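Local atomic coordinates of N-alpha-acetyltransferase 30 (Saccharomyces cerevisiae, PDB entry 6YGA), a protein that catalyses, as the catalytic subunit of the NatC complex, transfer of an acetyl group from acetyl-CoA to the N-terminal methionine of proteins such as the L-A virus Gag protein. Residues Met133-Met138 with Leu154-Thr159. Numbering follows the deposited sequence.
Sequences MGFIRM and LILPLT. With EDO (1,2-ethanediol), chain B.
The Phe135 ring lays one face over Leu156 CB, which stands 3.4 Å from the ring centroid and 6° off its normal, a CH-pi contact. Phe135 CG stands beside its own backbone N, anti to the carbonyl carbon (chi1 -80°), and CD2 thereby comes within 3.5 Å of Leu156 N. The Leu156 and Phe135 side chains cross at about a right angle; Leu156 CG, anti to the backbone N, sends CD2 to Phe135 CE1 and lays CD1 3.5 Å from Gly134 C. Gly134, the first residue past the helix to leave helical angles, has the positive phi of a Schellman motif, which calls for glycine. Ile136 and Ile155 then form a hydrogen-bonded antiparallel pair. Ile155 N donates to Ile136 O (3.1 Å) in the carbonyl plane, whereas Ile136 N sits above the plane of the Ile155 carbonyl, 3.2 Å from its O. The Leu154 and Arg137 side chains lie side by side, pointing the same way, with Leu154 CD2 3.6 Å from Arg137 CG, while the guanidinium forms a salt bridge with Glu131 through NE and a hydrogen bond to Asp458 O of the Naa35 chain. Met138, whose CB points toward the other strand, brings CG within 3.9 Å of Ile155 CD1. Tyr130 meets the Phe135 ring edge-to-face. The pairing belongs to the C-terminal beta hairpin of the GNAT fold, strands 136-141 and 151-157, here packed against Naa35.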
loop_
_atom_site.group_PDB
_atom_site.type_symbol
_atom_site.label_atom_id
_atom_site.label_comp_id
_atom_site.label_asym_id
_atom_site.label_seq_id
_atom_site.Cartn_x
_atom_site.Cartn_y
_atom_site.Cartn_z
HETATM N N MSE A 133 3.122 -26.332 -1.218
HETATM C CA MSE A 133 2.578 -26.970 -2.416
HETATM C C MSE A 133 3.208 -26.395 -3.679
HETATM O O MSE A 133 2.953 -26.873 -4.786
HETATM C CB MSE A 133 1.059 -26.810 -2.475
HETATM C CG MSE A 133 0.335 -27.361 -1.268
HETATM SE SE MSE A 133 -1.589 -27.134 -1.420
HETATM C CE MSE A 133 -1.890 -28.146 -3.053
ATOM N N GLY A 134 4.030 -25.363 -3.507
ATOM C CA GLY A 134 4.737 -24.743 -4.607
ATOM C C GLY A 134 4.383 -23.296 -4.842
ATOM O O GLY A 134 4.998 -22.660 -5.706
ATOM N N PHE A 135 3.403 -22.763 -4.116
ATOM C CA PHE A 135 3.068 -21.353 -4.226
ATOM C C PHE A 135 4.270 -20.494 -3.856
ATOM O O PHE A 135 5.057 -20.846 -2.971
ATOM C CB PHE A 135 1.892 -21.010 -3.309
ATOM C CG PHE A 135 0.543 -21.388 -3.859
ATOM C CD1 PHE A 135 0.036 -22.666 -3.677
ATOM C CD2 PHE A 135 -0.230 -20.455 -4.531
ATOM C CE1 PHE A 135 -1.211 -23.012 -4.171
ATOM C CE2 PHE A 135 -1.481 -20.793 -5.030
ATOM C CZ PHE A 135 -1.972 -22.073 -4.848
ATOM N N ILE A 136 4.411 -19.363 -4.544
ATOM C CA ILE A 136 5.391 -18.351 -4.184
ATOM C C ILE A 136 4.688 -17.004 -4.122
ATOM O O ILE A 136 3.657 -16.780 -4.761
ATOM C CB ILE A 136 6.587 -18.294 -5.161
ATOM C CG1 ILE A 136 6.108 -18.074 -6.597
ATOM C CG2 ILE A 136 7.430 -19.558 -5.049
ATOM C CD1 ILE A 136 7.238 -17.941 -7.601
ATOM N N ARG A 137 5.260 -16.107 -3.324
ATOM C CA ARG A 137 4.721 -14.766 -3.160
ATOM C C ARG A 137 5.124 -13.898 -4.344
ATOM O O ARG A 137 6.311 -13.771 -4.662
ATOM C CB ARG A 137 5.222 -14.161 -1.852
ATOM C CG ARG A 137 5.134 -15.131 -0.684
ATOM C CD ARG A 137 5.885 -14.641 0.536
ATOM N NE ARG A 137 5.943 -15.675 1.564
ATOM C CZ ARG A 137 6.631 -15.574 2.696
ATOM N NH1 ARG A 137 7.330 -14.477 2.958
ATOM N NH2 ARG A 137 6.621 -16.573 3.567
HETATM N N MSE A 138 4.135 -13.300 -4.996
HETATM C CA MSE A 138 4.385 -12.497 -6.183
HETATM C C MSE A 138 4.130 -11.016 -5.943
HETATM O O MSE A 138 4.464 -10.181 -6.782
HETATM C CB MSE A 138 3.521 -12.990 -7.348
HETATM C CG MSE A 138 3.936 -14.353 -7.875
HETATM SE SE MSE A 138 5.795 -14.353 -8.464
HETATM C CE MSE A 138 5.642 -13.112 -9.960
ATOM N N LEU A 154 -0.288 -14.932 -3.651
ATOM C CA LEU A 154 0.358 -16.212 -3.909
ATOM C C LEU A 154 -0.113 -16.767 -5.245
ATOM O O LEU A 154 -1.305 -16.716 -5.562
ATOM C CB LEU A 154 0.054 -17.220 -2.801
ATOM C CG LEU A 154 0.423 -16.792 -1.381
ATOM C CD1 LEU A 154 0.085 -17.877 -0.366
ATOM C CD2 LEU A 154 1.892 -16.438 -1.315
ATOM N N ILE A 155 0.832 -17.302 -6.019
ATOM C CA ILE A 155 0.559 -17.866 -7.336
ATOM C C ILE A 155 1.276 -19.203 -7.463
ATOM O O ILE A 155 2.457 -19.321 -7.116
ATOM C CB ILE A 155 0.993 -16.913 -8.466
ATOM C CG1 ILE A 155 0.198 -15.610 -8.399
ATOM C CG2 ILE A 155 0.815 -17.577 -9.824
ATOM C CD1 ILE A 155 0.438 -14.701 -9.569
ATOM N N LEU A 156 0.556 -20.205 -7.948
ATOM C CA LEU A 156 1.108 -21.526 -8.234
ATOM C C LEU A 156 0.989 -21.777 -9.728
ATOM O O LEU A 156 -0.137 -21.913 -10.246
ATOM C CB LEU A 156 0.375 -22.612 -7.449
ATOM C CG LEU A 156 0.705 -24.065 -7.793
ATOM C CD1 LEU A 156 2.104 -24.421 -7.313
ATOM C CD2 LEU A 156 -0.334 -25.011 -7.203
ATOM N N PRO A 157 2.101 -21.843 -10.458
ATOM C CA PRO A 157 2.030 -22.009 -11.915
ATOM C C PRO A 157 1.851 -23.475 -12.294
ATOM O O PRO A 157 2.563 -24.357 -11.801
ATOM C CB PRO A 157 3.379 -21.465 -12.393
ATOM C CG PRO A 157 4.299 -21.772 -11.268
ATOM C CD PRO A 157 3.489 -21.701 -9.987
ATOM N N LEU A 158 0.889 -23.733 -13.178
ATOM C CA LEU A 158 0.580 -25.093 -13.592
ATOM C C LEU A 158 1.050 -25.402 -15.000
ATOM O O LEU A 158 1.373 -26.559 -15.294
ATOM C CB LEU A 158 -0.929 -25.345 -13.488
ATOM C CG LEU A 158 -1.555 -25.101 -12.110
ATOM C CD1 LEU A 158 -3.060 -25.277 -12.161
ATOM C CD2 LEU A 158 -0.943 -26.021 -11.067
ATOM N N THR A 159 1.115 -24.390 -15.861
ATOM C CA THR A 159 1.647 -24.546 -17.207
ATOM C C THR A 159 2.701 -23.486 -17.531
ATOM O O THR A 159 2.704 -22.389 -16.945
ATOM C CB THR A 159 0.532 -24.469 -18.272
ATOM O OG1 THR A 159 0.025 -23.132 -18.338
ATOM C CG2 THR A 159 -0.627 -25.422 -17.939
ATOM O OXT THR A 159 3.548 -23.733 -18.406
HETATM C C1 EDO B . 8.597 -11.141 -9.091
HETATM O O1 EDO B . 9.584 -11.362 -8.078
HETATM C C2 EDO B . 7.653 -10.020 -8.668
HETATM O O2 EDO B . 6.914 -10.416 -7.507
#